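Local coordinates for acyl-[acyl-carrier-protein]--UDP-N-acetylglucosamine O-acyltransferase (PDB 4E6U), which catalyses transfer of an acyl chain from acyl carrier protein to UDP-N-acetylglucosamine, the step that opens lipid A synthesis for lipopolysaccharide, at residues I15-A20 with I34-T39; A126-V131 with A144-I149. All coordinates share one frame; numbering follows the deposited sequence. Where two conformers were deposited one is given.

Interaction 1: residues I15-A20 with I34-T39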
ATOM      1  N   ILE A  15     -20.953 -13.332  13.948  1.00 10.91           N
ATOM      2  CA  ILE A  15     -21.551 -14.533  13.366  1.00 11.78           C
ATOM      3  C   ILE A  15     -20.499 -15.609  13.397  1.00 12.19           C
ATOM      4  O   ILE A  15     -19.442 -15.467  12.774  1.00 12.58           O
ATOM      5  CB  ILE A  15     -22.058 -14.284  11.938  1.00 11.56           C
ATOM      6  CG1 ILE A  15     -23.098 -13.166  11.952  1.00 13.44           C
ATOM      7  CG2 ILE A  15     -22.691 -15.580  11.372  1.00 14.28           C
ATOM      8  CD1 ILE A  15     -23.560 -12.714  10.553  1.00 13.38           C
ATOM      9  N   ILE A  16     -20.787 -16.685  14.124  1.00 12.29           N
ATOM     10  CA  ILE A  16     -19.798 -17.708  14.453  1.00 12.99           C
ATOM     11  C   ILE A  16     -20.254 -19.057  13.934  1.00 13.22           C
ATOM     12  O   ILE A  16     -21.301 -19.569  14.371  1.00 13.78           O
ATOM     13  CB  ILE A  16     -19.533 -17.756  15.988  1.00 12.92           C
ATOM     14  CG1 ILE A  16     -19.061 -16.382  16.481  1.00 14.34           C
ATOM     15  CG2 ILE A  16     -18.531 -18.879  16.310  1.00 15.00           C
ATOM     16  CD1 ILE A  16     -18.918 -16.245  18.000  1.00 16.05           C
ATOM     17  N   ASP A  17     -19.497 -19.642  13.016  1.00 12.85           N
ATOM     18  CA  ASP A  17     -19.865 -20.933  12.449  1.00 13.45           C
ATOM     19  C   ASP A  17     -20.004 -21.993  13.554  1.00 12.90           C
ATOM     20  O   ASP A  17     -19.202 -22.031  14.480  1.00 13.59           O
ATOM     21  CB  ASP A  17     -18.815 -21.390  11.445  1.00 13.68           C
ATOM     22  CG  ASP A  17     -19.307 -22.525  10.579  1.00 14.80           C
ATOM     23  OD1 ASP A  17     -19.882 -22.229   9.524  1.00 17.74           O
ATOM     24  OD2 ASP A  17     -19.124 -23.719  10.947  1.00 16.05           O
ATOM     25  N   PRO A  18     -21.043 -22.847  13.472  1.00 13.17           N
ATOM     26  CA  PRO A  18     -21.214 -23.901  14.487  1.00 14.02           C
ATOM     27  C   PRO A  18     -19.998 -24.803  14.656  1.00 14.52           C
ATOM     28  O   PRO A  18     -19.817 -25.355  15.740  1.00 15.65           O
ATOM     29  CB  PRO A  18     -22.419 -24.693  13.965  1.00 14.72           C
ATOM     30  CG  PRO A  18     -23.235 -23.654  13.193  1.00 15.23           C
ATOM     31  CD  PRO A  18     -22.159 -22.827  12.501  1.00 13.94           C
ATOM     32  N   SER A  19     -19.149 -24.932  13.635  1.00 14.30           N
ATOM     33  CA  SER A  19     -17.942 -25.768  13.764  1.00 15.13           C
ATOM     34  C   SER A  19     -16.752 -25.047  14.374  1.00 15.30           C
ATOM     35  O   SER A  19     -15.706 -25.662  14.592  1.00 17.03           O
ATOM     36  CB  SER A  19     -17.529 -26.347  12.419  1.00 15.10           C
ATOM     37  OG  SER A  19     -17.029 -25.304  11.582  1.00 16.43           O
ATOM     38  N   ALA A  20     -16.884 -23.753  14.652  1.00 14.49           N
ATOM     39  CA  ALA A  20     -15.819 -23.035  15.329  1.00 14.24           C
ATOM     40  C   ALA A  20     -15.711 -23.461  16.791  1.00 14.80           C
ATOM     41  O   ALA A  20     -16.692 -23.932  17.395  1.00 15.10           O
ATOM     42  CB  ALA A  20     -16.043 -21.510  15.206  1.00 14.90           C
ATOM     43  N   ILE A  34     -16.749 -15.347  11.941  1.00 11.64           N
ATOM     44  CA  ILE A  34     -15.863 -16.466  12.224  1.00 11.63           C
ATOM     45  C   ILE A  34     -16.332 -17.659  11.408  1.00 12.73           C
ATOM     46  O   ILE A  34     -17.442 -18.174  11.621  1.00 12.92           O
ATOM     47  CB  ILE A  34     -15.872 -16.835  13.734  1.00 12.31           C
ATOM     48  CG1 ILE A  34     -15.613 -15.620  14.631  1.00 13.52           C
ATOM     49  CG2 ILE A  34     -14.884 -17.987  14.007  1.00 14.43           C
ATOM     50  CD1 ILE A  34     -14.281 -14.914  14.370  1.00 16.76           C
ATOM     51  N   GLY A  35     -15.521 -18.086  10.450  1.00 12.48           N
ATOM     52  CA  GLY A  35     -15.927 -19.131   9.551  1.00 13.07           C
ATOM     53  C   GLY A  35     -15.737 -20.538  10.105  1.00 11.94           C
ATOM     54  O   GLY A  35     -15.363 -20.746  11.266  1.00 12.11           O
ATOM     55  N   PRO A  36     -15.988 -21.521   9.245  1.00 12.78           N
ATOM     56  CA  PRO A  36     -15.906 -22.914   9.676  1.00 13.27           C
ATOM     57  C   PRO A  36     -14.487 -23.354   9.997  1.00 13.41           C
ATOM     58  O   PRO A  36     -13.507 -22.848   9.427  1.00 13.49           O
ATOM     59  CB  PRO A  36     -16.448 -23.677   8.471  1.00 13.51           C
ATOM     60  CG  PRO A  36     -16.117 -22.826   7.308  1.00 14.83           C
ATOM     61  CD  PRO A  36     -16.341 -21.419   7.822  1.00 12.91           C
ATOM     62  N   GLN A  37     -14.376 -24.317  10.914  1.00 14.20           N
ATOM     63  CA  GLN A  37     -13.074 -24.910  11.253  1.00 14.97           C
ATOM     64  C   GLN A  37     -12.070 -23.875  11.756  1.00 14.83           C
ATOM     65  O   GLN A  37     -10.859 -23.976  11.499  1.00 16.28           O
ATOM     66  CB  GLN A  37     -12.498 -25.700  10.065  1.00 15.80           C
ATOM     67  CG  GLN A  37     -13.428 -26.798   9.552  1.00 19.65           C
ATOM     68  CD  GLN A  37     -13.741 -27.823  10.615  1.00 23.83           C
ATOM     69  OE1 GLN A  37     -12.855 -28.257  11.354  1.00 28.30           O
ATOM     70  NE2 GLN A  37     -15.010 -28.222  10.696  1.00 26.65           N
ATOM     71  N   VAL A  38     -12.573 -22.869  12.459  1.00 13.25           N
ATOM     72  CA  VAL A  38     -11.729 -21.912  13.150  1.00 13.57           C
ATOM     73  C   VAL A  38     -11.637 -22.238  14.629  1.00 13.63           C
ATOM     74  O   VAL A  38     -12.652 -22.567  15.266  1.00 14.44           O
ATOM     75  CB  VAL A  38     -12.242 -20.464  12.940  1.00 12.81           C
ATOM     76  CG1 VAL A  38     -11.454 -19.452  13.769  1.00 14.40           C
ATOM     77  CG2 VAL A  38     -12.182 -20.117  11.450  1.00 12.55           C
ATOM     78  N   THR A  39     -10.436 -22.156  15.178  1.00 13.15           N
ATOM     79  CA  THR A  39     -10.226 -22.299  16.612  1.00 14.14           C
ATOM     80  C   THR A  39      -9.553 -21.050  17.104  1.00 14.30           C
ATOM     81  O   THR A  39      -8.586 -20.597  16.483  1.00 14.51           O
ATOM     82  CB  THR A  39      -9.424 -23.575  16.956  1.00 14.92           C
ATOM     83  OG1 THR A  39      -8.084 -23.472  16.485  0.60 17.15           O
ATOM     84  CG2 THR A  39     -10.068 -24.784  16.350  0.60 16.15           C
TER
HETATM   85  O   HOH W   1     -13.027 -25.512  14.701  1.00 22.57           O
HETATM   86  O   HOH W   2     -17.202 -27.338   8.849  1.00 33.96           O
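Ile16 and Ile34 form a parallel beta bridge, and two backbone hydrogen bonds flank it. Ile34 N donates to Ile15 O at 2.8 Å, almost straight. Asp17 N then returns a bond to Ile34 O at 2.9 Å. Apolar contacts centre on Ile34. The Ile16 and Ile34 side chains lie side by side and point the same way, with their CG1 atoms touching. Ala20 CB rests on the other branch, 3.9 Å from Ile34 CG2. These are two successive coils of a left-handed parallel beta-helix, the fold of the hexapeptide-repeat transferases. Residues 15-20 belong to the first coil of that ladder, and Ile34 is backed on its far side by Val52 of the next. Polar contacts gather at the corner, where Asp17 to Ala20 make a type I turn. Asp17 OD2 takes the backbone N of Ser19, an Asx turn, and also Ser19 OG at 2.7 Å; the two donors come from opposite faces of the carboxylate. Ser19 OG sits between its own backbone N and carbonyl carbon (chi1 70°), and there it also accepts from Gln37 N at 2.9 Å. The Asp17 carboxylate lies against the Pro36 ring, with OD2 3.6 Å from Pro36 CB. One water bridges Ser19 O and Val38 O. A second accepts from Gln37 NE2 and reaches Ser19 OG weakly.

Interaction 2: residues A126-V131 with A144-I149. With EDO (1,2-ethanediol), chain L; EDO (1,2-ethanediol), chain F.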
ATOM      1  N   ALA A 126       1.052 -13.885   2.291  1.00 11.36           N
ATOM      2  CA  ALA A 126       0.517 -14.745   1.257  1.00 11.46           C
ATOM      3  C   ALA A 126       0.500 -16.215   1.635  1.00 11.60           C
ATOM      4  O   ALA A 126       1.130 -16.641   2.596  1.00 12.13           O
ATOM      5  CB  ALA A 126       1.345 -14.578  -0.021  1.00 12.49           C
ATOM      6  N   HIS A 127      -0.234 -16.979   0.831  1.00 12.22           N
ATOM      7  CA  HIS A 127      -0.230 -18.433   0.946  1.00 12.69           C
ATOM      8  C   HIS A 127       1.152 -19.030   1.156  1.00 13.27           C
ATOM      9  O   HIS A 127       2.124 -18.646   0.496  1.00 13.20           O
ATOM     10  CB  HIS A 127      -0.872 -19.055  -0.299  1.00 12.72           C
ATOM     11  CG  HIS A 127      -0.178 -18.719  -1.585  1.00 11.91           C
ATOM     12  ND1 HIS A 127       0.827 -19.509  -2.113  1.00 13.89           N
ATOM     13  CD2 HIS A 127      -0.364 -17.703  -2.457  1.00 13.23           C
ATOM     14  CE1 HIS A 127       1.240 -18.974  -3.254  1.00 13.09           C
ATOM     15  NE2 HIS A 127       0.540 -17.874  -3.483  1.00 14.51           N
ATOM     16  N   ASP A 128       1.211 -19.992   2.077  1.00 11.93           N
ATOM     17  CA  ASP A 128       2.381 -20.866   2.271  1.00 13.62           C
ATOM     18  C   ASP A 128       3.574 -20.190   2.908  1.00 14.07           C
ATOM     19  O   ASP A 128       4.643 -20.794   3.040  1.00 15.47           O
ATOM     20  CB  ASP A 128       2.797 -21.551   0.957  1.00 13.67           C
ATOM     21  CG  ASP A 128       1.651 -22.276   0.298  1.00 12.89           C
ATOM     22  OD1 ASP A 128       1.067 -23.160   0.960  1.00 14.30           O
ATOM     23  OD2 ASP A 128       1.283 -21.932  -0.855  1.00 14.48           O
ATOM     24  N   CYS A 129       3.415 -18.951   3.346  1.00 12.66           N
ATOM     25  CA  CYS A 129       4.491 -18.344   4.103  1.00 12.72           C
ATOM     26  C   CYS A 129       4.679 -19.056   5.428  1.00 13.31           C
ATOM     27  O   CYS A 129       3.722 -19.631   5.991  1.00 13.84           O
ATOM     28  CB  CYS A 129       4.218 -16.863   4.374  1.00 13.50           C
ATOM     29  SG  CYS A 129       4.391 -15.833   2.921  1.00 14.21           S
ATOM     30  N   ILE A 130       5.909 -19.016   5.921  1.00 14.07           N
ATOM     31  CA  ILE A 130       6.225 -19.476   7.264  1.00 14.62           C
ATOM     32  C   ILE A 130       6.961 -18.338   7.925  1.00 14.76           C
ATOM     33  O   ILE A 130       7.993 -17.898   7.433  1.00 15.95           O
ATOM     34  CB  ILE A 130       7.085 -20.773   7.281  1.00 15.09           C
ATOM     35  CG1 ILE A 130       6.361 -21.903   6.552  1.00 16.82           C
ATOM     36  CG2 ILE A 130       7.436 -21.156   8.737  1.00 17.63           C
ATOM     37  CD1 ILE A 130       7.197 -23.194   6.434  1.00 20.79           C
ATOM     38  N   VAL A 131       6.405 -17.819   9.007  1.00 13.88           N
ATOM     39  CA  VAL A 131       6.962 -16.690   9.713  1.00 13.40           C
ATOM     40  C   VAL A 131       7.208 -17.128  11.134  1.00 13.07           C
ATOM     41  O   VAL A 131       6.332 -17.747  11.732  1.00 13.30           O
ATOM     42  CB  VAL A 131       5.944 -15.505   9.737  1.00 13.64           C
ATOM     43  CG1 VAL A 131       6.397 -14.359  10.643  1.00 13.85           C
ATOM     44  CG2 VAL A 131       5.634 -14.997   8.315  1.00 14.72           C
ATOM     45  N   ALA A 144       5.049 -12.149  -0.365  1.00 13.20           N
ATOM     46  CA  ALA A 144       4.463 -12.995  -1.394  1.00 13.03           C
ATOM     47  C   ALA A 144       4.541 -14.484  -1.033  1.00 13.06           C
ATOM     48  O   ALA A 144       5.000 -14.864   0.042  1.00 12.82           O
ATOM     49  CB  ALA A 144       5.110 -12.701  -2.760  1.00 14.61           C
ATOM     50  N   GLY A 145       4.058 -15.315  -1.946  1.00 13.42           N
ATOM     51  CA  GLY A 145       3.875 -16.731  -1.642  1.00 13.05           C
ATOM     52  C   GLY A 145       5.125 -17.494  -1.256  1.00 13.32           C
ATOM     53  O   GLY A 145       6.196 -17.276  -1.815  1.00 13.24           O
ATOM     54  N   HIS A 146       4.974 -18.426  -0.321  1.00 13.32           N
ATOM     55  CA  HIS A 146       6.042 -19.380   0.042  1.00 13.59           C
ATOM     56  C   HIS A 146       7.278 -18.732   0.644  1.00 14.48           C
ATOM     57  O   HIS A 146       8.350 -19.336   0.665  1.00 15.94           O
ATOM     58  CB  HIS A 146       6.491 -20.260  -1.166  1.00 13.56           C
ATOM     59  CG  HIS A 146       5.371 -20.748  -2.034  1.00 14.67           C
ATOM     60  ND1 HIS A 146       4.737 -21.955  -1.827  1.00 16.41           N
ATOM     61  CD2 HIS A 146       4.804 -20.213  -3.141  1.00 15.65           C
ATOM     62  CE1 HIS A 146       3.818 -22.135  -2.759  1.00 16.64           C
ATOM     63  NE2 HIS A 146       3.834 -21.091  -3.567  1.00 16.95           N
ATOM     64  N   VAL A 147       7.154 -17.505   1.141  1.00 12.72           N
ATOM     65  CA  VAL A 147       8.276 -16.832   1.777  1.00 13.88           C
ATOM     66  C   VAL A 147       8.489 -17.355   3.191  1.00 14.58           C
ATOM     67  O   VAL A 147       7.520 -17.573   3.947  1.00 13.87           O
ATOM     68  CB  VAL A 147       8.067 -15.275   1.790  1.00 13.35           C
ATOM     69  CG1 VAL A 147       9.073 -14.561   2.687  1.00 13.30           C
ATOM     70  CG2 VAL A 147       8.149 -14.729   0.381  1.00 14.13           C
ATOM     71  N   HIS A 148       9.746 -17.570   3.571  1.00 14.28           N
ATOM     72  CA  HIS A 148      10.063 -17.992   4.925  1.00 15.04           C
ATOM     73  C   HIS A 148      10.808 -16.879   5.639  1.00 15.79           C
ATOM     74  O   HIS A 148      11.849 -16.423   5.163  1.00 16.77           O
ATOM     75  CB  HIS A 148      10.885 -19.298   4.922  1.00 16.25           C
ATOM     76  CG  HIS A 148      10.161 -20.477   4.339  1.00 17.55           C
ATOM     77  ND1 HIS A 148      10.763 -21.710   4.175  1.00 21.02           N
ATOM     78  CD2 HIS A 148       8.891 -20.621   3.883  1.00 19.05           C
ATOM     79  CE1 HIS A 148       9.901 -22.550   3.630  1.00 21.57           C
ATOM     80  NE2 HIS A 148       8.756 -21.917   3.447  1.00 21.33           N
ATOM     81  N   ILE A 149      10.255 -16.429   6.765  1.00 14.47           N
ATOM     82  CA  ILE A 149      10.829 -15.385   7.609  1.00 14.86           C
ATOM     83  C   ILE A 149      11.188 -16.025   8.948  1.00 14.68           C
ATOM     84  O   ILE A 149      10.388 -16.771   9.535  1.00 14.41           O
ATOM     85  CB  ILE A 149       9.838 -14.207   7.820  1.00 15.27           C
ATOM     86  CG1 ILE A 149       9.133 -13.789   6.510  0.60 17.61           C
ATOM     87  CG2 ILE A 149      10.515 -13.056   8.554  0.60 15.50           C
ATOM     88  CD1 ILE A 149       9.809 -12.667   5.731  0.60 18.61           C
TER
HETATM   89  C1  EDO L 311      12.151 -20.325   8.809  1.00 32.88           C
HETATM   90  O1  EDO L 311      13.091 -19.256   8.998  1.00 34.31           O
HETATM   91  C2  EDO L 311      10.729 -19.839   9.080  1.00 31.93           C
HETATM   92  O2  EDO L 311      10.621 -19.330  10.419  1.00 30.04           O
HETATM   93  C1  EDO F 305      -0.535 -15.293  -5.515  1.00 22.50           C
HETATM   94  O1  EDO F 305       0.439 -16.328  -5.716  1.00 23.20           O
HETATM   95  C2  EDO F 305       0.145 -13.939  -5.326  1.00 23.24           C
HETATM   96  O2  EDO F 305       0.932 -13.962  -4.123  1.00 24.78           O
HETATM   97  O   HOH W   3       6.095 -22.922   2.640  1.00 25.56           O
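A chi1 of 60° places His127 CG between its backbone N and carbonyl carbon, and a chi1 of -41° places His146 CG beside its own backbone N; from there the rings meet. They form an offset edge-to-face pair, with planes at 86°. The edge of His127 is turned to the face of His146, and CE1 comes 3.4 Å from His146 NE2. Gly145 CA packs over one face of the His127 ring, toward its rim. His127 ND1 donates to Asp128 OD2 at 2.8 Å, on the anti side but well out of the carboxylate plane. The Asp128 carboxylate lies alongside the His146 ring, and OD2 is 3.2 Å from His146 CE1. Thr104 also bonds Asp128 OD2, and Asp107 holds His146 ND1.

Both corners are type II turns of neighbouring beta-helix coils. His146 N bonds His127 O. Ile130 N bonds Val147 O, and Ile149 N bonds Ile130 O at 2.8 Å, the parallel ladder. On the side of Ile130, its CD1 lies over the His148 ring, 4.0 Å from the centroid. Val131 CG2 touches Ile149 CG1 on the other side. A water joins Asp128 O and His148 NE2. His127 NE2 bonds O1 of an ethanediol, probably from the crystallisation liquor, at 2.7 Å. In LpxA relatives a histidine paired with an aspartate acts as general base; the His127-Asp128 pair is consistent with that role, with ND1 bonded to the carboxylate.

Interactions 1 and 2 each join neighbouring coils of the same beta-helix, at corners leading into strands of one parallel sheet. Their centres are 24 Å apart and they do not touch. Interaction 1 lies at the N-terminal end, about 25 Å from the chain centre, and is the less buried. Interaction 2 lies about 7 Å from the centre, with seven of twelve touching residues buried. Both use parallel backbone bonds and aliphatic side chains laid side by side. Their corners differ. In interaction 1 a serine hydroxyl links Asp17 to Gln37 N. In interaction 2 two histidine rings cross beside an aspartate, a group consistent with the catalytic site of LpxA relatives.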